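Local coordinates for putative GH105 family protein (Salmonella enterica subsp. enterica serovar Paratyphi A, PDB 3QWT) that is of unconfirmed function but, as a putative member of glycoside hydrolase family GH105 with an alpha/alpha toroid, probably removes terminal unsaturated uronic acids from oligosaccharides, at residues K107-M112 with M153-L158; Q164-D169 with W217-H222; S278-T283 with S295-F300. One frame throughout, in Å; residues are numbered along the deposited sequence.

Contact 1: residues K107-M112 with M153-L158; sequences KNVNTM and MQHITL. With GOL (glycerol), chain F.
In Val109, CG1 lies between the backbone N and the carbonyl carbon (chi1 69°), and in His155, CG is anti to the backbone N (chi1 -168°); these torsions direct the two atoms into the same region between the segments. CG1 of Val109 stands over the centre of the His155 ring, 3.5 Å from its centroid and close to the ring normal, which makes this a CH-pi contact through the face. The two side chains cross at about a right angle. Trp167 also stacks on the imidazole, and Thr170 bonds its ND1, so both packing and a polar bond restrict its rotation.

At the ring edge, His155 NE2 is 2.6 Å from O2 of a glycerol that probably came from the crystallisation liquor; either atom could be the donor. Asn110 ND2 gives the same O2 a nearly straight bond of 2.9 Å, and thus two side chains, one from each segment, grip a single hydroxyl. A water accepts from both segments too, from Leu158 N at 2.7 Å and from Asn110 ND2 at 3.3 Å.

The direct backbone link is Val109 N to Ile156 O, 2.9 Å. Beside it, Asn108 OD1 accepts from Thr111 N at 2.9 Å, the donor standing 39° out of the carbonyl plane, and more weakly from Asn110 N. This Asx motif holds the amide while its ND2 packs 3.4 Å from Leu158 CG. Thr111 CG2 meets the same leucine, and the threonine hydroxyl bonds Thr106 O.

Glycerol, bound also by Thr345 O, sits beside loops that link the helices, a position consistent with the sugar-binding end of an alpha/alpha toroid.

Contact 2: residues Q164-D169 with W217-H222; sequences QQMWDD and WSYDGH
Gln164 lays its amide against CB of Tyr219, with OE1 3.6 Å from that carbon; the two side chains cross at about a right angle. A bend at chi2 (-75°) places CD for this contact, and NE2 bonds Asp149 beyond it. Further along, SE of selenomethionine Met166 lies 3.9 Å from Tyr219 CE1, a Met-aromatic contact made obliquely to the ring. Within 217-222, Trp217 NE1 stands 3.2 Å above the centre of the Tyr219 ring, while the phenol hydroxyl bonds Asn204. The ring is therefore held from several directions.

Three backbone bonds fix the register. Met166 N to Trp217 O, 2.8 Å, and Trp217 N to Met166 O, 2.9 Å, define a hydrogen-bonded antiparallel pair, whereas Gln165 with Ser218 is the non-hydrogen-bonded pair. Tyr219 N to Gln164 O, 2.9 Å, extends the pairing past the strand. On the face of Gln165 and Ser218, Gln165 OE1 takes a 2.7 Å bond from Trp167 NE1, and Ser218 OG accepts from Asp220 N in an ST turn.

Strands 165-167 and 216-218 form a two-stranded antiparallel sheet built from loops that precede helix 170-184 and follow helix 188-205 of the toroid.

Contact 3: residues S278-T283 with S295-F300; sequences SGLWHT and SATAGF
One hydrogen bond joins the loop to the helix: Trp281 N donates to Thr297 OG1 at 3.0 Å, with an angle of 162° at the hydrogen. Thr297 OG1 is beside the backbone N and anti to the carbonyl carbon (chi1 -59°), and from there it also bonds Glu293 O one turn earlier. Since a carbonyl oxygen can only accept, the hydroxyl gives its proton to Glu293 and receives from the loop, so this buried group is used as donor and acceptor at once. The indole NE1 is satisfied elsewhere, by Leu271 O.

The aromatic contact is edge-to-face. Phe300 turns its edge to the face of Trp281; the centroids of the phenyl and the five-membered ring are 5.1 Å apart and the planes meet at 66°. CD2 of Phe300 is the leading atom, 3.7 Å from Trp281 CD2 and displaced toward the rim of the indole. CB of Phe300 adds a CH-pi contact over the six-membered ring, 4.2 Å from its centroid. The phenylalanine thus touches both rings of the indole, with CD2 and CB as its contact points.

Thr297 adds apolar packing through its methyl. Its CG2 meets Trp281 CE3 at 3.6 Å, at the edge of the indole, and also lies 3.7 Å from Leu280 CG. The Leu280 and Thr297 side chains cross at about a right angle. On the loop, Ser278 OG weakly accepts from Leu280 N, and Gly279 O lies against Thr297 CG2.

Trp281 also packs on helix 318-330, and Phe300 on helix 231-248. The contact is loop-to-helix packing within the alpha/alpha toroid, in which the connection from helix 255-272 folds back on helix 294-309, the helix it leads into.

From the N terminus the contacts close in series, with no nesting or crossing. Contact 1 closes a loop that holds helices 114-125 and 131-143; contact 2 then brackets helices 170-184 and 188-205; contact 3 closes the loop between helices 255-272 and 294-309 onto the start of the latter. Contacts 1 and 2 are neighbours, centres 14 Å apart, and are joined directly: His155 N lies 3.0 Å from Gln165 O and Gln154 OE1 2.9 Å from Gln164 N, both probable hydrogen bonds. Contact 3 stands apart, its centre 25 Å from either of the others, and its nearest atoms are about 9 Å from contact 2. It lies across the chain's centre from contact 1.

Contact 1: residues K107-M112 with M153-L158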
loop_
_atom_site.group_PDB
_atom_site.type_symbol
_atom_site.label_atom_id
_atom_site.label_comp_id
_atom_site.label_asym_id
_atom_site.label_seq_id
_atom_site.Cartn_x
_atom_site.Cartn_y
_atom_site.Cartn_z
ATOM N N LYS A 107 -2.422 23.195 -35.185
ATOM C CA LYS A 107 -1.552 22.424 -34.303
ATOM C C LYS A 107 -0.306 21.875 -34.995
ATOM O O LYS A 107 -0.381 21.296 -36.076
ATOM C CB LYS A 107 -2.329 21.270 -33.660
ATOM C CG LYS A 107 -3.499 21.713 -32.769
ATOM C CD LYS A 107 -4.052 20.531 -31.956
ATOM C CE LYS A 107 -5.302 20.921 -31.171
ATOM N NZ LYS A 107 -6.473 21.143 -32.085
ATOM N N ASN A 108 0.834 22.053 -34.342
ATOM C CA ASN A 108 2.105 21.522 -34.820
ATOM C C ASN A 108 3.155 21.589 -33.715
ATOM O O ASN A 108 2.884 22.106 -32.628
ATOM C CB ASN A 108 2.582 22.284 -36.059
ATOM C CG ASN A 108 2.743 23.769 -35.802
ATOM O OD1 ASN A 108 3.559 24.188 -34.972
ATOM N ND2 ASN A 108 1.965 24.581 -36.522
ATOM N N VAL A 109 4.358 21.093 -34.001
ATOM C CA VAL A 109 5.398 20.987 -32.980
ATOM C C VAL A 109 5.628 22.329 -32.294
ATOM O O VAL A 109 5.861 22.379 -31.091
ATOM C CB VAL A 109 6.720 20.410 -33.547
ATOM C CG1 VAL A 109 7.405 21.399 -34.501
ATOM C CG2 VAL A 109 7.666 20.037 -32.417
ATOM N N ASN A 110 5.531 23.414 -33.064
ATOM C CA ASN A 110 5.833 24.766 -32.559
ATOM C C ASN A 110 4.704 25.511 -31.854
ATOM O O ASN A 110 4.910 26.121 -30.801
ATOM C CB ASN A 110 6.400 25.640 -33.668
ATOM C CG ASN A 110 7.787 25.174 -34.115
ATOM O OD1 ASN A 110 8.554 24.649 -33.314
ATOM N ND2 ASN A 110 8.102 25.363 -35.397
ATOM N N THR A 111 3.511 25.473 -32.425
ATOM C CA THR A 111 2.387 26.155 -31.787
ATOM C C THR A 111 2.000 25.499 -30.436
ATOM O O THR A 111 1.198 26.041 -29.668
ATOM C CB THR A 111 1.186 26.222 -32.737
ATOM O OG1 THR A 111 0.804 24.893 -33.119
ATOM C CG2 THR A 111 1.536 27.051 -34.000
HETATM N N MSE A 112 2.607 24.353 -30.149
HETATM C CA MSE A 112 2.422 23.632 -28.879
HETATM C C MSE A 112 3.106 24.334 -27.704
HETATM O O MSE A 112 2.586 24.337 -26.582
HETATM C CB MSE A 112 2.963 22.191 -29.022
HETATM C CG MSE A 112 2.977 21.350 -27.744
HETATM SE SE MSE A 112 1.182 20.689 -27.211
HETATM C CE MSE A 112 0.775 19.699 -28.786
HETATM N N MSE A 153 8.584 11.592 -32.774
HETATM C CA MSE A 153 7.786 12.771 -33.083
HETATM C C MSE A 153 8.356 13.501 -34.299
HETATM O O MSE A 153 9.544 13.839 -34.341
HETATM C CB MSE A 153 7.719 13.695 -31.884
HETATM C CG MSE A 153 6.854 13.117 -30.778
HETATM SE SE MSE A 153 6.466 14.467 -29.456
HETATM C CE MSE A 153 4.883 13.667 -28.645
ATOM N N GLN A 154 7.514 13.713 -35.303
ATOM C CA GLN A 154 7.974 14.356 -36.519
ATOM C C GLN A 154 7.940 15.862 -36.312
ATOM O O GLN A 154 6.938 16.400 -35.844
ATOM C CB GLN A 154 7.107 13.946 -37.703
ATOM C CG GLN A 154 7.489 14.615 -39.009
ATOM C CD GLN A 154 6.752 14.008 -40.171
ATOM O OE1 GLN A 154 6.868 12.802 -40.443
ATOM N NE2 GLN A 154 5.968 14.828 -40.857
ATOM N N HIS A 155 9.043 16.540 -36.623
ATOM C CA HIS A 155 9.086 17.984 -36.426
ATOM C C HIS A 155 8.227 18.709 -37.462
ATOM O O HIS A 155 8.753 19.420 -38.323
ATOM C CB HIS A 155 10.524 18.517 -36.445
ATOM C CG HIS A 155 10.643 19.932 -35.965
ATOM N ND1 HIS A 155 10.726 20.258 -34.626
ATOM C CD2 HIS A 155 10.668 21.106 -36.638
ATOM C CE1 HIS A 155 10.816 21.571 -34.499
ATOM N NE2 HIS A 155 10.782 22.109 -35.705
ATOM N N ILE A 156 6.905 18.526 -37.376
ATOM C CA ILE A 156 5.989 19.202 -38.279
ATOM C C ILE A 156 5.670 20.623 -37.815
ATOM O O ILE A 156 5.398 20.883 -36.647
ATOM C CB ILE A 156 4.684 18.415 -38.520
ATOM C CG1 ILE A 156 3.831 19.123 -39.579
ATOM C CG2 ILE A 156 3.893 18.289 -37.246
ATOM C CD1 ILE A 156 2.544 18.394 -39.902
ATOM N N THR A 157 5.670 21.530 -38.775
ATOM C CA THR A 157 5.699 22.954 -38.511
ATOM C C THR A 157 4.482 23.675 -39.118
ATOM O O THR A 157 3.672 23.050 -39.803
ATOM C CB THR A 157 7.037 23.467 -39.058
ATOM O OG1 THR A 157 8.025 23.341 -38.027
ATOM C CG2 THR A 157 6.973 24.876 -39.581
ATOM N N LEU A 158 4.323 24.969 -38.840
ATOM C CA LEU A 158 3.271 25.749 -39.492
ATOM C C LEU A 158 3.455 25.680 -41.003
ATOM O O LEU A 158 2.477 25.642 -41.761
ATOM C CB LEU A 158 3.319 27.218 -39.053
ATOM C CG LEU A 158 2.584 27.651 -37.782
ATOM C CD1 LEU A 158 3.087 29.005 -37.314
ATOM C CD2 LEU A 158 1.072 27.706 -38.009
HETATM C C1 GOL F . 12.203 26.606 -35.543
HETATM O O1 GOL F . 12.920 26.718 -36.768
HETATM C C2 GOL F . 11.885 25.134 -35.265
HETATM O O2 GOL F . 10.874 24.715 -36.158
HETATM C C3 GOL F . 11.363 24.963 -33.837
HETATM O O3 GOL F . 11.617 26.136 -33.083
HETATM O O HOH W 1 5.855 26.615 -37.393
#

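Contact 2: residues Q164-D169 with W217-H222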
loop_
_atom_site.group_PDB
_atom_site.type_symbol
_atom_site.label_atom_id
_atom_site.label_comp_id
_atom_site.label_asym_id
_atom_site.label_seq_id
_atom_site.Cartn_x
_atom_site.Cartn_y
_atom_site.Cartn_z
ATOM N N GLN A 164 9.341 12.538 -41.973
ATOM C CA GLN A 164 10.392 11.660 -41.450
ATOM C C GLN A 164 11.531 12.344 -40.684
ATOM O O GLN A 164 12.520 11.692 -40.366
ATOM C CB GLN A 164 10.989 10.821 -42.585
ATOM C CG GLN A 164 10.047 9.775 -43.140
ATOM C CD GLN A 164 9.893 8.582 -42.215
ATOM O OE1 GLN A 164 9.819 8.724 -40.993
ATOM N NE2 GLN A 164 9.858 7.395 -42.795
ATOM N N GLN A 165 11.404 13.638 -40.392
ATOM C CA GLN A 165 12.478 14.372 -39.705
ATOM C C GLN A 165 12.234 14.522 -38.205
ATOM O O GLN A 165 11.078 14.704 -37.764
ATOM C CB GLN A 165 12.656 15.781 -40.286
ATOM C CG GLN A 165 13.050 15.857 -41.741
ATOM C CD GLN A 165 13.213 17.310 -42.192
ATOM O OE1 GLN A 165 13.495 18.187 -41.375
ATOM N NE2 GLN A 165 13.030 17.567 -43.484
HETATM N N MSE A 166 13.334 14.469 -37.445
HETATM C CA MSE A 166 13.347 14.758 -36.006
HETATM C C MSE A 166 14.362 15.877 -35.731
HETATM O O MSE A 166 15.486 15.838 -36.238
HETATM C CB MSE A 166 13.709 13.504 -35.205
HETATM C CG MSE A 166 12.667 12.388 -35.274
HETATM SE SE MSE A 166 13.074 10.743 -34.260
HETATM C CE MSE A 166 13.004 11.418 -32.408
ATOM N N TRP A 167 13.970 16.880 -34.951
ATOM C CA TRP A 167 14.885 17.992 -34.650
ATOM C C TRP A 167 15.120 18.143 -33.154
ATOM O O TRP A 167 14.252 17.787 -32.348
ATOM C CB TRP A 167 14.318 19.330 -35.152
ATOM C CG TRP A 167 14.045 19.425 -36.617
ATOM C CD1 TRP A 167 13.952 18.403 -37.506
ATOM C CD2 TRP A 167 13.822 20.628 -37.361
ATOM N NE1 TRP A 167 13.679 18.893 -38.761
ATOM C CE2 TRP A 167 13.589 20.256 -38.697
ATOM C CE3 TRP A 167 13.797 21.983 -37.023
ATOM C CZ2 TRP A 167 13.342 21.193 -39.709
ATOM C CZ3 TRP A 167 13.541 22.915 -38.025
ATOM C CH2 TRP A 167 13.324 22.513 -39.354
ATOM N N ASP A 168 16.265 18.722 -32.787
ATOM C CA ASP A 168 16.486 19.155 -31.403
ATOM C C ASP A 168 15.263 19.899 -30.825
ATOM O O ASP A 168 14.810 19.606 -29.730
ATOM C CB ASP A 168 17.670 20.115 -31.324
ATOM C CG ASP A 168 18.953 19.543 -31.946
ATOM O OD1 ASP A 168 19.018 18.337 -32.251
ATOM O OD2 ASP A 168 19.909 20.313 -32.123
ATOM N N ASP A 169 14.786 20.886 -31.578
ATOM C CA ASP A 169 13.815 21.864 -31.123
ATOM C C ASP A 169 12.539 21.179 -30.590
ATOM O O ASP A 169 11.850 21.696 -29.710
ATOM C CB ASP A 169 13.475 22.844 -32.270
ATOM C CG ASP A 169 14.741 23.477 -32.926
ATOM O OD1 ASP A 169 14.934 24.716 -32.838
ATOM O OD2 ASP A 169 15.545 22.739 -33.537
ATOM N N TRP A 217 17.737 15.027 -37.879
ATOM C CA TRP A 217 17.831 13.642 -38.333
ATOM C C TRP A 217 16.661 13.345 -39.261
ATOM O O TRP A 217 15.529 13.782 -39.018
ATOM C CB TRP A 217 17.779 12.677 -37.136
ATOM C CG TRP A 217 17.471 11.254 -37.522
ATOM C CD1 TRP A 217 16.255 10.642 -37.474
ATOM C CD2 TRP A 217 18.389 10.278 -38.023
ATOM N NE1 TRP A 217 16.360 9.346 -37.915
ATOM C CE2 TRP A 217 17.661 9.103 -38.264
ATOM C CE3 TRP A 217 19.757 10.289 -38.308
ATOM C CZ2 TRP A 217 18.257 7.945 -38.757
ATOM C CZ3 TRP A 217 20.344 9.143 -38.802
ATOM C CH2 TRP A 217 19.597 7.988 -39.023
ATOM N N SER A 218 16.918 12.579 -40.310
ATOM C CA SER A 218 15.833 12.139 -41.169
ATOM C C SER A 218 15.835 10.632 -41.378
ATOM O O SER A 218 16.875 10.026 -41.653
ATOM C CB SER A 218 15.878 12.843 -42.521
ATOM O OG SER A 218 14.836 12.347 -43.337
ATOM N N TYR A 219 14.660 10.029 -41.252
ATOM C CA TYR A 219 14.537 8.600 -41.485
ATOM C C TYR A 219 14.434 8.308 -42.976
ATOM O O TYR A 219 14.491 7.157 -43.404
ATOM C CB TYR A 219 13.348 8.021 -40.728
ATOM C CG TYR A 219 13.680 7.628 -39.298
ATOM C CD1 TYR A 219 13.068 8.249 -38.227
ATOM C CD2 TYR A 219 14.606 6.633 -39.034
ATOM C CE1 TYR A 219 13.362 7.885 -36.924
ATOM C CE2 TYR A 219 14.904 6.260 -37.743
ATOM C CZ TYR A 219 14.279 6.892 -36.690
ATOM O OH TYR A 219 14.581 6.535 -35.401
ATOM N N ASP A 220 14.285 9.362 -43.765
ATOM C CA ASP A 220 14.334 9.216 -45.200
ATOM C C ASP A 220 15.789 9.411 -45.611
ATOM O O ASP A 220 16.214 10.509 -45.942
ATOM C CB ASP A 220 13.402 10.221 -45.864
ATOM C CG ASP A 220 13.523 10.219 -47.373
ATOM O OD1 ASP A 220 14.180 9.304 -47.921
ATOM O OD2 ASP A 220 12.959 11.135 -48.011
ATOM N N GLY A 221 16.561 8.334 -45.535
ATOM C CA GLY A 221 17.967 8.384 -45.885
ATOM C C GLY A 221 18.859 8.185 -44.674
ATOM O O GLY A 221 20.070 8.095 -44.812
ATOM N N HIS A 222 18.260 8.124 -43.488
ATOM C CA HIS A 222 19.032 7.948 -42.262
ATOM C C HIS A 222 20.304 8.796 -42.214
ATOM O O HIS A 222 21.409 8.262 -42.147
ATOM C CB HIS A 222 19.391 6.475 -42.063
ATOM C CG HIS A 222 18.198 5.589 -41.906
ATOM N ND1 HIS A 222 17.324 5.336 -42.939
ATOM C CD2 HIS A 222 17.719 4.916 -40.833
ATOM C CE1 HIS A 222 16.359 4.540 -42.511
ATOM N NE2 HIS A 222 16.577 4.269 -41.236
#

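Contact 3: residues S278-T283 with S295-F300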
loop_
_atom_site.group_PDB
_atom_site.type_symbol
_atom_site.label_atom_id
_atom_site.label_comp_id
_atom_site.label_asym_id
_atom_site.label_seq_id
_atom_site.Cartn_x
_atom_site.Cartn_y
_atom_site.Cartn_z
ATOM N N SER A 278 34.766 35.464 -24.893
ATOM C CA SER A 278 33.731 36.424 -24.496
ATOM C C SER A 278 32.663 35.860 -23.559
ATOM O O SER A 278 31.786 36.592 -23.090
ATOM C CB SER A 278 33.040 36.966 -25.736
ATOM O OG SER A 278 32.489 35.892 -26.473
ATOM N N GLY A 279 32.733 34.559 -23.292
ATOM C CA GLY A 279 31.725 33.891 -22.496
ATOM C C GLY A 279 30.551 33.463 -23.353
ATOM O O GLY A 279 29.621 32.816 -22.870
ATOM N N LEU A 280 30.600 33.832 -24.630
ATOM C CA LEU A 280 29.583 33.436 -25.593
ATOM C C LEU A 280 30.019 32.207 -26.381
ATOM O O LEU A 280 31.177 31.805 -26.312
ATOM C CB LEU A 280 29.267 34.583 -26.547
ATOM C CG LEU A 280 28.063 35.448 -26.143
ATOM C CD1 LEU A 280 28.357 36.337 -24.930
ATOM C CD2 LEU A 280 27.612 36.281 -27.322
ATOM N N TRP A 281 29.084 31.615 -27.120
ATOM C CA TRP A 281 29.380 30.450 -27.953
ATOM C C TRP A 281 29.120 30.738 -29.416
ATOM O O TRP A 281 28.204 31.495 -29.739
ATOM C CB TRP A 281 28.512 29.257 -27.550
ATOM C CG TRP A 281 29.011 28.510 -26.400
ATOM C CD1 TRP A 281 29.819 27.405 -26.419
ATOM C CD2 TRP A 281 28.732 28.784 -25.031
ATOM N NE1 TRP A 281 30.054 26.971 -25.139
ATOM C CE2 TRP A 281 29.397 27.801 -24.266
ATOM C CE3 TRP A 281 27.976 29.763 -24.374
ATOM C CZ2 TRP A 281 29.330 27.769 -22.872
ATOM C CZ3 TRP A 281 27.911 29.732 -22.994
ATOM C CH2 TRP A 281 28.586 28.743 -22.256
ATOM N N HIS A 282 29.905 30.105 -30.291
ATOM C CA HIS A 282 29.743 30.250 -31.739
ATOM C C HIS A 282 28.480 29.550 -32.276
ATOM O O HIS A 282 28.103 28.466 -31.810
ATOM C CB HIS A 282 30.990 29.742 -32.462
ATOM C CG HIS A 282 32.247 30.453 -32.071
ATOM N ND1 HIS A 282 32.639 31.647 -32.645
ATOM C CD2 HIS A 282 33.209 30.138 -31.170
ATOM C CE1 HIS A 282 33.784 32.034 -32.115
ATOM N NE2 HIS A 282 34.156 31.133 -31.221
ATOM N N THR A 283 27.832 30.179 -33.257
ATOM C CA THR A 283 26.548 29.705 -33.769
ATOM C C THR A 283 26.690 28.327 -34.409
ATOM O O THR A 283 25.759 27.513 -34.384
ATOM C CB THR A 283 25.899 30.716 -34.738
ATOM O OG1 THR A 283 24.513 30.406 -34.891
ATOM C CG2 THR A 283 26.581 30.692 -36.101
ATOM N N SER A 295 21.494 34.065 -27.982
ATOM C CA SER A 295 20.325 33.391 -27.438
ATOM C C SER A 295 20.668 31.953 -27.058
ATOM O O SER A 295 20.265 31.467 -25.998
ATOM C CB SER A 295 19.133 33.454 -28.395
ATOM O OG SER A 295 19.362 32.733 -29.593
ATOM N N ALA A 296 21.413 31.276 -27.925
ATOM C CA ALA A 296 21.950 29.954 -27.599
ATOM C C ALA A 296 22.778 30.069 -26.328
ATOM O O ALA A 296 22.586 29.310 -25.375
ATOM C CB ALA A 296 22.805 29.420 -28.750
ATOM N N THR A 297 23.699 31.034 -26.322
ATOM C CA THR A 297 24.523 31.324 -25.148
ATOM C C THR A 297 23.662 31.457 -23.877
ATOM O O THR A 297 24.027 30.946 -22.819
ATOM C CB THR A 297 25.393 32.604 -25.357
ATOM O OG1 THR A 297 26.241 32.438 -26.500
ATOM C CG2 THR A 297 26.263 32.864 -24.143
ATOM N N ALA A 298 22.519 32.130 -23.981
ATOM C CA ALA A 298 21.661 32.328 -22.819
ATOM C C ALA A 298 21.064 31.008 -22.318
ATOM O O ALA A 298 20.973 30.774 -21.113
ATOM C CB ALA A 298 20.556 33.333 -23.121
ATOM N N GLY A 299 20.662 30.145 -23.240
ATOM C CA GLY A 299 20.053 28.885 -22.847
ATOM C C GLY A 299 21.104 28.054 -22.146
ATOM O O GLY A 299 20.847 27.430 -21.116
ATOM N N PHE A 300 22.308 28.077 -22.713
ATOM C CA PHE A 300 23.442 27.376 -22.150
ATOM C C PHE A 300 23.697 27.847 -20.728
ATOM O O PHE A 300 23.825 27.045 -19.811
ATOM C CB PHE A 300 24.664 27.623 -23.015
ATOM C CG PHE A 300 24.639 26.885 -24.317
ATOM C CD1 PHE A 300 23.974 25.673 -24.427
ATOM C CD2 PHE A 300 25.292 27.394 -25.431
ATOM C CE1 PHE A 300 23.964 24.980 -25.627
ATOM C CE2 PHE A 300 25.286 26.704 -26.634
ATOM C CZ PHE A 300 24.618 25.500 -26.734
#